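Maltose/maltodextrin-binding protein (Thermus thermophilus, PDB 2GH9) binds maltotriose in the cleft between its two lobes and probably hands it to a membrane transporter for uptake. Local coordinates at residues D155-F160 with K343-W348; K194-I199 with N350-A355; K2-T7 with K31-E36; T7-P12 with L58-P63. All coordinates share one frame; numbering follows the deposited sequence.

Contact 1: D155-F160 with K343-W348. With GLC (alpha-D-glucopyranose), chain B; GLC (alpha-D-glucopyranose), chain C.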
# COMPACT_ATOMS: atom_id res chain seq x y z
N ASP A 155 3.85 0.65 -11.86
CA ASP A 155 3.21 -0.14 -10.79
C ASP A 155 1.66 -0.10 -10.80
O ASP A 155 1.05 0.96 -10.76
CB ASP A 155 3.78 0.36 -9.45
CG ASP A 155 3.48 -0.57 -8.28
OD1 ASP A 155 2.30 -0.81 -8.02
OD2 ASP A 155 4.43 -1.03 -7.60
N PRO A 156 1.00 -1.27 -10.84
CA PRO A 156 -0.48 -1.32 -10.93
C PRO A 156 -1.25 -0.75 -9.70
O PRO A 156 -2.24 -0.00 -9.85
CB PRO A 156 -0.78 -2.82 -11.12
CG PRO A 156 0.42 -3.53 -10.68
CD PRO A 156 1.60 -2.62 -10.80
N TYR A 157 -0.78 -1.09 -8.50
CA TYR A 157 -1.25 -0.44 -7.25
C TYR A 157 -1.19 1.10 -7.29
O TYR A 157 -2.16 1.77 -6.96
CB TYR A 157 -0.41 -0.97 -6.08
CG TYR A 157 -0.66 -0.33 -4.73
CD1 TYR A 157 -1.60 -0.85 -3.88
CD2 TYR A 157 0.09 0.78 -4.31
CE1 TYR A 157 -1.82 -0.31 -2.64
CE2 TYR A 157 -0.12 1.35 -3.08
CZ TYR A 157 -1.08 0.79 -2.23
OH TYR A 157 -1.34 1.31 -0.98
N PHE A 158 -0.06 1.67 -7.68
CA PHE A 158 0.08 3.15 -7.71
C PHE A 158 -0.89 3.81 -8.70
O PHE A 158 -1.41 4.91 -8.46
CB PHE A 158 1.52 3.53 -8.07
CG PHE A 158 2.46 3.50 -6.91
CD1 PHE A 158 2.88 4.68 -6.32
CD2 PHE A 158 2.92 2.30 -6.40
CE1 PHE A 158 3.74 4.66 -5.26
CE2 PHE A 158 3.77 2.28 -5.32
CZ PHE A 158 4.20 3.46 -4.77
N ASN A 159 -1.16 3.10 -9.79
CA ASN A 159 -2.06 3.57 -10.85
C ASN A 159 -3.54 3.28 -10.67
O ASN A 159 -4.35 3.81 -11.42
CB ASN A 159 -1.61 2.98 -12.20
CG ASN A 159 -0.41 3.67 -12.74
OD1 ASN A 159 -0.47 4.85 -13.06
ND2 ASN A 159 0.70 2.96 -12.82
N PHE A 160 -3.92 2.45 -9.68
CA PHE A 160 -5.32 2.12 -9.50
C PHE A 160 -6.22 3.35 -9.45
O PHE A 160 -7.30 3.34 -10.03
CB PHE A 160 -5.59 1.22 -8.29
CG PHE A 160 -7.06 1.05 -8.02
CD1 PHE A 160 -7.85 0.32 -8.90
CD2 PHE A 160 -7.67 1.69 -6.95
CE1 PHE A 160 -9.21 0.19 -8.68
CE2 PHE A 160 -9.03 1.57 -6.74
CZ PHE A 160 -9.80 0.82 -7.61
N LYS A 343 -3.13 -13.20 -8.47
CA LYS A 343 -3.06 -13.43 -9.93
C LYS A 343 -3.16 -12.15 -10.77
O LYS A 343 -2.67 -12.12 -11.90
CB LYS A 343 -4.18 -14.40 -10.36
CG LYS A 343 -3.89 -15.88 -10.12
CD LYS A 343 -4.54 -16.40 -8.84
CE LYS A 343 -4.72 -17.93 -8.85
NZ LYS A 343 -5.34 -18.41 -7.56
N VAL A 344 -3.79 -11.10 -10.24
CA VAL A 344 -4.08 -9.89 -11.03
C VAL A 344 -2.88 -8.95 -11.22
O VAL A 344 -2.67 -8.43 -12.30
CB VAL A 344 -5.28 -9.12 -10.45
CG1 VAL A 344 -5.52 -7.79 -11.22
CG2 VAL A 344 -6.54 -10.00 -10.52
N TRP A 345 -2.09 -8.76 -10.16
CA TRP A 345 -1.04 -7.75 -10.16
C TRP A 345 -0.03 -7.89 -11.30
O TRP A 345 0.42 -6.90 -11.89
CB TRP A 345 -0.27 -7.78 -8.82
CG TRP A 345 -1.08 -7.52 -7.57
CD1 TRP A 345 -1.23 -8.37 -6.51
CD2 TRP A 345 -1.77 -6.31 -7.21
NE1 TRP A 345 -1.98 -7.79 -5.54
CE2 TRP A 345 -2.33 -6.52 -5.93
CE3 TRP A 345 -1.97 -5.08 -7.84
CZ2 TRP A 345 -3.07 -5.55 -5.26
CZ3 TRP A 345 -2.72 -4.12 -7.19
CH2 TRP A 345 -3.26 -4.36 -5.91
N GLY A 346 0.38 -9.13 -11.58
CA GLY A 346 1.40 -9.37 -12.60
C GLY A 346 0.98 -8.90 -13.99
O GLY A 346 1.62 -8.01 -14.56
N PRO A 347 -0.09 -9.50 -14.55
CA PRO A 347 -0.59 -9.07 -15.87
C PRO A 347 -1.06 -7.61 -15.90
O PRO A 347 -0.94 -6.95 -16.94
CB PRO A 347 -1.78 -10.01 -16.12
CG PRO A 347 -1.51 -11.21 -15.24
CD PRO A 347 -0.86 -10.64 -14.02
N TRP A 348 -1.59 -7.12 -14.77
CA TRP A 348 -2.03 -5.72 -14.68
C TRP A 348 -0.87 -4.77 -14.84
O TRP A 348 -0.95 -3.82 -15.62
CB TRP A 348 -2.75 -5.48 -13.34
CG TRP A 348 -3.43 -4.15 -13.17
CD1 TRP A 348 -3.58 -3.14 -14.09
CD2 TRP A 348 -4.11 -3.70 -11.99
NE1 TRP A 348 -4.30 -2.10 -13.56
CE2 TRP A 348 -4.65 -2.42 -12.27
CE3 TRP A 348 -4.32 -4.26 -10.73
CZ2 TRP A 348 -5.36 -1.70 -11.33
CZ3 TRP A 348 -5.04 -3.55 -9.81
CH2 TRP A 348 -5.54 -2.28 -10.11
C1 GLC B . 0.56 -3.66 -3.37
C2 GLC B . 0.08 -5.00 -2.86
C3 GLC B . 1.02 -6.11 -3.33
C4 GLC B . 1.17 -6.03 -4.84
C5 GLC B . 1.62 -4.64 -5.31
C6 GLC B . 1.67 -4.50 -6.84
O2 GLC B . -0.01 -4.99 -1.43
O3 GLC B . 0.49 -7.38 -2.95
O4 GLC B . 2.12 -7.03 -5.23
O5 GLC B . 0.72 -3.66 -4.81
O6 GLC B . 2.51 -3.39 -7.18
C1 GLC C . 3.57 -0.11 -0.80
C2 GLC C . 2.28 -0.62 -0.16
C3 GLC C . 1.94 -2.01 -0.73
C4 GLC C . 1.94 -2.05 -2.25
C5 GLC C . 3.23 -1.44 -2.80
C6 GLC C . 3.17 -1.32 -4.33
O2 GLC C . 2.45 -0.72 1.25
O3 GLC C . 0.70 -2.45 -0.23
O4 GLC C . 1.79 -3.41 -2.71
O5 GLC C . 3.46 -0.13 -2.22
O6 GLC C . 4.47 -1.36 -4.92
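P156 and W348 bring their CA atoms to 6.0 Å where the first turn of helix 156-166 meets helix 341-357, the local axes of 156-160 and 343-348 passing 10.5 Å apart at 88°. This crossing builds an aromatic wall of the sugar-binding cleft of a two-lobed periplasmic binding protein. P156 sits in the corner between two indoles. Its CB lies over the face of W348 in a CH-pi contact, 3.8 Å from the centroid of the five-membered ring. CG of W348 is anti to its backbone N (chi1 -172°), which starts the indole off toward P156, and the edge at CH2 meets F160 CD1 at 3.7 Å. The proline CG instead faces the rim of W345, near CE3, and touches W345 O. W345 CZ3 reaches Y157 CB at 4.1 Å.

Both W345 and Y157 turn a face to sugar. C4 of the chain B glucose stands 3.5 Å above the W345 plane, toward the rim, while C4 of the chain C glucose sits over the centre of the Y157 ring. W345 NE1 also makes a weak hydrogen bond to D65. An alanine in place of W345 would probably leave the chain B glucose without its apolar platform and open a gap beside P156 and Y157. D155, at the N-cap of the helix, takes a weak capping bond from F158 N on OD1, and its two carboxylate oxygens hold two sugars: O6 of the chain B glucose donates to OD1 at 2.7 Å, and O6 of the chain C glucose to OD2, also at 2.7 Å.

Contact 2: K194-I199 with N350-A355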
# COMPACT_ATOMS: atom_id res chain seq x y z
N LYS A 194 -8.84 3.68 -21.29
CA LYS A 194 -8.72 5.10 -20.95
C LYS A 194 -7.65 5.36 -19.87
O LYS A 194 -6.92 6.35 -19.94
CB LYS A 194 -10.06 5.67 -20.52
CG LYS A 194 -11.12 5.72 -21.63
CD LYS A 194 -12.53 5.70 -21.03
CE LYS A 194 -13.63 5.81 -22.06
NZ LYS A 194 -14.96 5.35 -21.53
N ALA A 195 -7.59 4.48 -18.86
CA ALA A 195 -6.57 4.58 -17.83
C ALA A 195 -5.19 4.48 -18.44
O ALA A 195 -4.32 5.31 -18.17
CB ALA A 195 -6.74 3.50 -16.76
N LEU A 196 -4.98 3.47 -19.29
CA LEU A 196 -3.66 3.25 -19.89
C LEU A 196 -3.24 4.38 -20.85
O LEU A 196 -2.05 4.72 -20.90
CB LEU A 196 -3.62 1.92 -20.64
CG LEU A 196 -3.63 0.64 -19.80
CD1 LEU A 196 -3.37 -0.56 -20.73
CD2 LEU A 196 -2.61 0.73 -18.68
N GLN A 197 -4.19 4.96 -21.57
CA GLN A 197 -3.89 6.15 -22.41
C GLN A 197 -3.47 7.38 -21.58
O GLN A 197 -2.50 8.06 -21.90
CB GLN A 197 -5.10 6.48 -23.28
CG GLN A 197 -4.79 7.48 -24.41
CD GLN A 197 -3.63 7.02 -25.31
OE1 GLN A 197 -3.69 5.97 -25.94
NE2 GLN A 197 -2.57 7.80 -25.34
N PHE A 198 -4.20 7.66 -20.50
CA PHE A 198 -3.79 8.73 -19.59
C PHE A 198 -2.38 8.48 -19.01
O PHE A 198 -1.55 9.41 -18.94
CB PHE A 198 -4.79 8.91 -18.45
CG PHE A 198 -4.28 9.80 -17.36
CD1 PHE A 198 -4.12 11.15 -17.60
CD2 PHE A 198 -3.92 9.29 -16.13
CE1 PHE A 198 -3.60 11.98 -16.63
CE2 PHE A 198 -3.39 10.12 -15.15
CZ PHE A 198 -3.25 11.47 -15.40
N ILE A 199 -2.12 7.23 -18.60
CA ILE A 199 -0.80 6.88 -18.09
C ILE A 199 0.26 7.07 -19.19
O ILE A 199 1.29 7.68 -18.95
CB ILE A 199 -0.73 5.48 -17.44
CG1 ILE A 199 -1.64 5.42 -16.21
CG2 ILE A 199 0.73 5.14 -17.06
CD1 ILE A 199 -2.11 4.01 -15.81
N ASN A 350 2.09 -5.70 -16.06
CA ASN A 350 2.67 -5.98 -17.37
C ASN A 350 1.97 -5.13 -18.44
O ASN A 350 2.63 -4.58 -19.32
CB ASN A 350 2.57 -7.48 -17.69
CG ASN A 350 3.54 -8.33 -16.85
OD1 ASN A 350 4.45 -7.82 -16.18
ND2 ASN A 350 3.34 -9.66 -16.89
N ALA A 351 0.66 -4.99 -18.34
CA ALA A 351 -0.11 -4.17 -19.27
C ALA A 351 0.37 -2.71 -19.25
O ALA A 351 0.55 -2.10 -20.31
CB ALA A 351 -1.58 -4.24 -18.94
N ILE A 352 0.59 -2.17 -18.05
CA ILE A 352 0.99 -0.77 -17.89
C ILE A 352 2.37 -0.53 -18.47
O ILE A 352 2.60 0.44 -19.21
CB ILE A 352 0.93 -0.30 -16.39
CG1 ILE A 352 -0.52 -0.35 -15.89
CG2 ILE A 352 1.60 1.11 -16.22
CD1 ILE A 352 -0.70 -0.36 -14.36
N SER A 353 3.30 -1.42 -18.13
CA SER A 353 4.65 -1.33 -18.66
C SER A 353 4.68 -1.42 -20.20
O SER A 353 5.43 -0.70 -20.84
CB SER A 353 5.54 -2.42 -18.03
OG SER A 353 5.83 -2.08 -16.68
N LEU A 354 3.86 -2.29 -20.78
CA LEU A 354 3.72 -2.38 -22.25
C LEU A 354 3.15 -1.09 -22.86
O LEU A 354 3.61 -0.62 -23.91
CB LEU A 354 2.79 -3.53 -22.65
CG LEU A 354 3.37 -4.86 -23.13
CD1 LEU A 354 4.33 -5.44 -22.13
CD2 LEU A 354 2.22 -5.82 -23.40
N ALA A 355 2.13 -0.54 -22.20
CA ALA A 355 1.50 0.69 -22.66
C ALA A 355 2.52 1.83 -22.73
O ALA A 355 2.61 2.53 -23.76
CB ALA A 355 0.31 1.06 -21.76
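A355 N donates to A351 O over 2.9 Å, the shortest polar bond here and a routine turn of helix 341-357; the same two alanines, with I352, form the surface that L196 of helix 189-204 packs against. In helix 189-204, I199 N closes the matching turn onto A195 O at 3.0 Å. Between segments 194-199 and 350-355 the side chains meet through carbon alone.

L196 carries most of it. Its CG is anti to the carbonyl carbon (chi1 -70°), and the two methyls beyond it divide the work. CD2 presses on I352 CG1 at 3.6 Å, the two side chains crossing at about a right angle. CD1 goes to the alanines, touching A355 CB at 4.2 Å and, more loosely, A351 CB at 4.5 Å. The small alanine side chains let the leucine come in close to the backbone, near enough for CD1 to brush A351 O.

This is helix-to-helix packing in the alpha/beta lobe that also contains helix 156-166, the short segments inclined at 46° with their axes 9.7 Å apart. Helix 363-378 adds to the same apolar cluster: I366 and V367 touch L196, and I366 and M370 touch A351.

One turn on from L196, I199 makes a lighter contact, its CG2 meeting I352 CG2 at 4.2 Å. I352 turns that methyl toward I199 because CG2 stands anti to its backbone N, while CG1 serves L196. I199 also lies against N159 of helix 156-166 and against Y151 and I153. A355 O, at the end of the segment, accepts from the hydroxyl of S361.

Contact 3: K2-T7 with K31-E36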
# COMPACT_ATOMS: atom_id res chain seq x y z
N LYS A 2 14.26 -17.69 21.26
CA LYS A 2 14.45 -16.66 20.20
C LYS A 2 13.35 -16.76 19.14
O LYS A 2 13.15 -17.83 18.56
CB LYS A 2 15.82 -16.79 19.53
CG LYS A 2 16.06 -15.78 18.38
CD LYS A 2 17.44 -15.94 17.72
CE LYS A 2 18.41 -14.79 18.04
NZ LYS A 2 19.68 -14.89 17.22
N ILE A 3 12.67 -15.66 18.87
CA ILE A 3 11.75 -15.62 17.72
C ILE A 3 12.32 -14.70 16.65
O ILE A 3 13.09 -13.81 16.95
CB ILE A 3 10.34 -15.16 18.11
CG1 ILE A 3 10.38 -13.85 18.92
CG2 ILE A 3 9.62 -16.28 18.88
CD1 ILE A 3 9.08 -13.16 18.99
N THR A 4 11.93 -14.94 15.39
CA THR A 4 12.39 -14.10 14.28
C THR A 4 11.22 -13.38 13.63
O THR A 4 10.11 -13.92 13.53
CB THR A 4 13.21 -14.90 13.25
OG1 THR A 4 12.36 -15.81 12.55
CG2 THR A 4 14.34 -15.69 13.95
N VAL A 5 11.50 -12.14 13.22
CA VAL A 5 10.53 -11.26 12.56
C VAL A 5 11.07 -10.91 11.19
O VAL A 5 12.17 -10.41 11.09
CB VAL A 5 10.33 -9.95 13.35
CG1 VAL A 5 9.29 -9.01 12.66
CG2 VAL A 5 9.91 -10.26 14.76
N TRP A 6 10.31 -11.20 10.14
CA TRP A 6 10.58 -10.63 8.81
C TRP A 6 9.88 -9.30 8.68
O TRP A 6 8.70 -9.18 9.04
CB TRP A 6 10.08 -11.57 7.72
CG TRP A 6 10.96 -12.74 7.51
CD1 TRP A 6 12.19 -12.96 8.06
CD2 TRP A 6 10.69 -13.85 6.66
NE1 TRP A 6 12.69 -14.16 7.63
CE2 TRP A 6 11.80 -14.72 6.76
CE3 TRP A 6 9.61 -14.21 5.85
CZ2 TRP A 6 11.86 -15.93 6.05
CZ3 TRP A 6 9.67 -15.41 5.15
CH2 TRP A 6 10.80 -16.26 5.26
N THR A 7 10.60 -8.29 8.19
CA THR A 7 10.01 -6.97 7.95
C THR A 7 10.51 -6.32 6.66
O THR A 7 11.66 -6.51 6.28
CB THR A 7 10.30 -6.00 9.14
OG1 THR A 7 9.56 -4.80 8.96
CG2 THR A 7 11.78 -5.68 9.26
N LYS A 31 14.66 -13.42 23.10
CA LYS A 31 15.39 -12.69 22.07
C LYS A 31 14.55 -12.56 20.80
O LYS A 31 13.93 -13.53 20.36
CB LYS A 31 16.74 -13.38 21.77
CG LYS A 31 17.83 -13.04 22.82
CD LYS A 31 19.08 -13.95 22.74
CE LYS A 31 20.11 -13.48 21.69
NZ LYS A 31 21.27 -14.44 21.57
N VAL A 32 14.51 -11.36 20.23
CA VAL A 32 13.80 -11.12 18.97
C VAL A 32 14.79 -10.68 17.89
O VAL A 32 15.48 -9.66 18.06
CB VAL A 32 12.72 -10.04 19.12
CG1 VAL A 32 11.98 -9.83 17.77
CG2 VAL A 32 11.74 -10.41 20.21
N GLU A 33 14.89 -11.47 16.82
CA GLU A 33 15.73 -11.10 15.69
C GLU A 33 14.89 -10.46 14.57
O GLU A 33 13.99 -11.07 14.02
CB GLU A 33 16.55 -12.30 15.15
CG GLU A 33 17.84 -11.83 14.38
CD GLU A 33 18.47 -12.88 13.47
OE1 GLU A 33 18.51 -14.09 13.85
OE2 GLU A 33 18.95 -12.51 12.37
N VAL A 34 15.19 -9.20 14.27
CA VAL A 34 14.52 -8.48 13.18
C VAL A 34 15.32 -8.72 11.88
O VAL A 34 16.49 -8.39 11.80
CB VAL A 34 14.36 -7.00 13.54
CG1 VAL A 34 13.66 -6.21 12.40
CG2 VAL A 34 13.57 -6.87 14.87
N VAL A 35 14.67 -9.33 10.90
CA VAL A 35 15.30 -9.67 9.63
C VAL A 35 14.61 -8.86 8.53
O VAL A 35 13.39 -8.93 8.35
CB VAL A 35 15.26 -11.21 9.37
CG1 VAL A 35 15.79 -11.59 7.99
CG2 VAL A 35 16.06 -11.98 10.44
N GLU A 36 15.41 -8.06 7.82
CA GLU A 36 14.94 -7.30 6.67
C GLU A 36 14.80 -8.19 5.44
O GLU A 36 15.63 -9.08 5.18
CB GLU A 36 15.86 -6.13 6.37
CG GLU A 36 15.84 -5.06 7.44
CD GLU A 36 17.11 -4.21 7.46
OE1 GLU A 36 17.17 -3.19 6.73
OE2 GLU A 36 18.04 -4.56 8.21
O HOH W 1 19.54 -17.03 15.38
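V35 N donates to V5 O at 2.7 Å, the shortest of five backbone bonds between segments 2-7 and 31-36. V5 returns the favour one step back, its N giving to E33 O at 2.8 Å. I3 behaves likewise: its N bonds to K31 O, and its O receives E33 N at 3.0 Å. T7 N to V35 O closes the run. Each strand thus engages with every second residue, as parallel pairing requires, and the intervening CA-H groups of T4 and W6 lean on E33 O and V35 O.

The two strands open the chain as a beta-alpha-beta unit, with helix 11-26 crossing between them; that helix packs on V32, T7 and E36. Strand 58-63 pairs with the other edge of strand 3-7, which makes 3-7 an inner strand.

On the face with V32, side chains mesh obliquely: V5 CG2 meets V32 CG1 at 3.7 Å, and T7 CG2 meets V34 CG1 at the same 3.7 Å. I3 lies alongside V32, and F286 of helix 280-290 covers I3, V5 and V32. The opposite face carries W6, whose CG is anti to its carbonyl carbon (chi1 -76°); the indole presents its edge to V35, CD1 lying 3.8 Å from V35 CB. Further out, K2 NZ forms a long salt bridge of 3.7 Å with E33 OE1, and a water accepts from NZ while donating weakly to OE1.

Contact 4: T7-P12 with L58-P63. With GLC (alpha-D-glucopyranose), chain D.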
# COMPACT_ATOMS: atom_id res chain seq x y z
N THR A 7 10.60 -8.29 8.19
CA THR A 7 10.01 -6.97 7.95
C THR A 7 10.51 -6.32 6.66
O THR A 7 11.66 -6.51 6.28
CB THR A 7 10.30 -6.00 9.14
OG1 THR A 7 9.56 -4.80 8.96
CG2 THR A 7 11.78 -5.68 9.26
N HIS A 8 9.65 -5.53 6.03
CA HIS A 8 10.00 -4.70 4.87
C HIS A 8 10.25 -3.24 5.25
O HIS A 8 10.46 -2.37 4.39
CB HIS A 8 8.93 -4.77 3.78
CG HIS A 8 7.53 -4.46 4.24
ND1 HIS A 8 6.99 -3.19 4.20
CD2 HIS A 8 6.54 -5.28 4.68
CE1 HIS A 8 5.74 -3.23 4.64
NE2 HIS A 8 5.43 -4.49 4.91
N PHE A 9 10.26 -2.98 6.55
CA PHE A 9 10.47 -1.65 7.04
C PHE A 9 11.93 -1.23 6.88
O PHE A 9 12.86 -2.05 6.96
CB PHE A 9 10.10 -1.53 8.54
CG PHE A 9 8.65 -1.79 8.85
CD1 PHE A 9 7.68 -1.87 7.86
CD2 PHE A 9 8.26 -1.94 10.18
CE1 PHE A 9 6.37 -2.11 8.18
CE2 PHE A 9 6.96 -2.17 10.50
CZ PHE A 9 6.00 -2.24 9.51
N GLY A 10 12.13 0.06 6.65
CA GLY A 10 13.44 0.68 6.72
C GLY A 10 13.35 1.96 7.49
O GLY A 10 12.27 2.33 7.97
N GLY A 11 14.50 2.61 7.65
CA GLY A 11 14.57 3.92 8.23
C GLY A 11 14.01 3.99 9.63
O GLY A 11 14.19 3.05 10.42
N PRO A 12 13.37 5.12 9.97
CA PRO A 12 12.69 5.30 11.25
C PRO A 12 11.70 4.18 11.62
O PRO A 12 11.60 3.81 12.81
CB PRO A 12 11.98 6.63 11.09
CG PRO A 12 12.87 7.39 10.16
CD PRO A 12 13.29 6.35 9.15
N LEU A 58 7.00 -14.41 12.81
CA LEU A 58 5.99 -13.42 12.47
C LEU A 58 6.45 -12.49 11.34
O LEU A 58 7.63 -12.43 11.00
CB LEU A 58 5.50 -12.63 13.70
CG LEU A 58 6.39 -11.88 14.69
CD1 LEU A 58 5.55 -10.97 15.58
CD2 LEU A 58 7.18 -12.85 15.53
N VAL A 59 5.48 -11.83 10.72
CA VAL A 59 5.78 -10.81 9.70
C VAL A 59 5.15 -9.54 10.21
O VAL A 59 3.96 -9.51 10.49
CB VAL A 59 5.23 -11.13 8.30
CG1 VAL A 59 5.77 -10.10 7.26
CG2 VAL A 59 5.60 -12.52 7.86
N VAL A 60 6.00 -8.52 10.40
CA VAL A 60 5.60 -7.17 10.76
C VAL A 60 6.04 -6.23 9.63
O VAL A 60 7.21 -5.84 9.57
CB VAL A 60 6.28 -6.75 12.05
CG1 VAL A 60 5.87 -5.33 12.44
CG2 VAL A 60 5.97 -7.74 13.19
N THR A 61 5.16 -5.83 8.70
CA THR A 61 3.76 -6.21 8.57
C THR A 61 3.52 -6.72 7.14
O THR A 61 4.37 -6.56 6.25
CB THR A 61 2.84 -5.00 8.79
OG1 THR A 61 3.38 -3.85 8.08
CG2 THR A 61 2.70 -4.68 10.31
N VAL A 62 2.37 -7.33 6.92
CA VAL A 62 1.92 -7.67 5.57
C VAL A 62 0.73 -6.80 5.18
O VAL A 62 -0.08 -6.45 6.03
CB VAL A 62 1.50 -9.18 5.44
CG1 VAL A 62 2.68 -10.12 5.77
CG2 VAL A 62 0.21 -9.50 6.30
N PRO A 63 0.59 -6.50 3.87
CA PRO A 63 -0.61 -5.83 3.39
C PRO A 63 -1.74 -6.83 3.32
O PRO A 63 -1.51 -8.02 3.07
CB PRO A 63 -0.21 -5.36 1.98
CG PRO A 63 0.76 -6.39 1.54
CD PRO A 63 1.52 -6.81 2.78
C1 GLC D . 8.43 -0.56 1.27
C2 GLC D . 7.27 -0.13 2.17
C3 GLC D . 5.97 -0.72 1.64
C4 GLC D . 5.77 -0.27 0.18
C5 GLC D . 6.95 -0.69 -0.70
C6 GLC D . 6.84 -0.10 -2.12
O1 GLC D . 8.63 -1.96 1.45
O2 GLC D . 7.50 -0.52 3.54
O3 GLC D . 4.85 -0.35 2.45
O4 GLC D . 4.65 -0.95 -0.35
O5 GLC D . 8.17 -0.26 -0.10
O6 GLC D . 7.98 -0.44 -2.93
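The glycan pocket is lined here by H8, where the chain leaves strand 3-7 and passes V60 and T61, strand 58-63 turning a corner at V60. The turn from T7 to F9 is an ST turn: T7 OG1 accepts from F9 N at 3.1 Å, nearly straight at 162°, and passes its own hydrogen to V60 O at 2.6 Å. One hydroxyl therefore fixes the start of the loop and ties it to the neighbouring strand.

With CG between the backbone N and the carbonyl carbon (chi1 53°), the H8 ring stands between T61 and the sugar. It is held by both nitrogens in its own plane. On one side NE2 makes a weak, bent bond to T61 O at 2.7 Å, and another weak one to Q269. On the other, ND1 is hydrogen-bonded to O2 of the chain D glucose at 2.8 Å. An alanine in place of H8 would probably leave that sugar hydroxyl and T61 O without their imidazole partner and weaken the grip on this end of the glycan.

F9 backs the histidine, its CD1 over the imidazole face. T7 OG1 and V60 O lie above one face of the phenyl ring, and CE2 rests on V60 CG1 at 3.9 Å. At the ring edge, CZ comes 3.4 Å from T61 OG1, whose hydroxyl is bonded to Q269. The V60-T61 peptide is cis, and T61 N, buried just past this corner, has no hydrogen-bond partner in the model.

Contacts 3 and 4 come first along the chain and interleave, sharing T7; both belong to the sheet in which strand 3-7 lies between 32-36 and 58-63, and their centres lie about 11 Å apart. Contacts 1 and 2 follow, also interleaved and also about 11 Å apart centre to centre. They share helix 341-357, and I352 CD1 links them by touching P156 CA at 3.6 Å. The cleft separates the pairs: contacts 1 and 4 face the bound glycan, with nearest atoms about 7 Å apart, whereas contacts 2 and 3 sit farther back, centres about 39 Å apart. The sugar thus bridges two separately built supports, consistent with a two-lobed periplasmic binding protein that holds its sugar between the lobes.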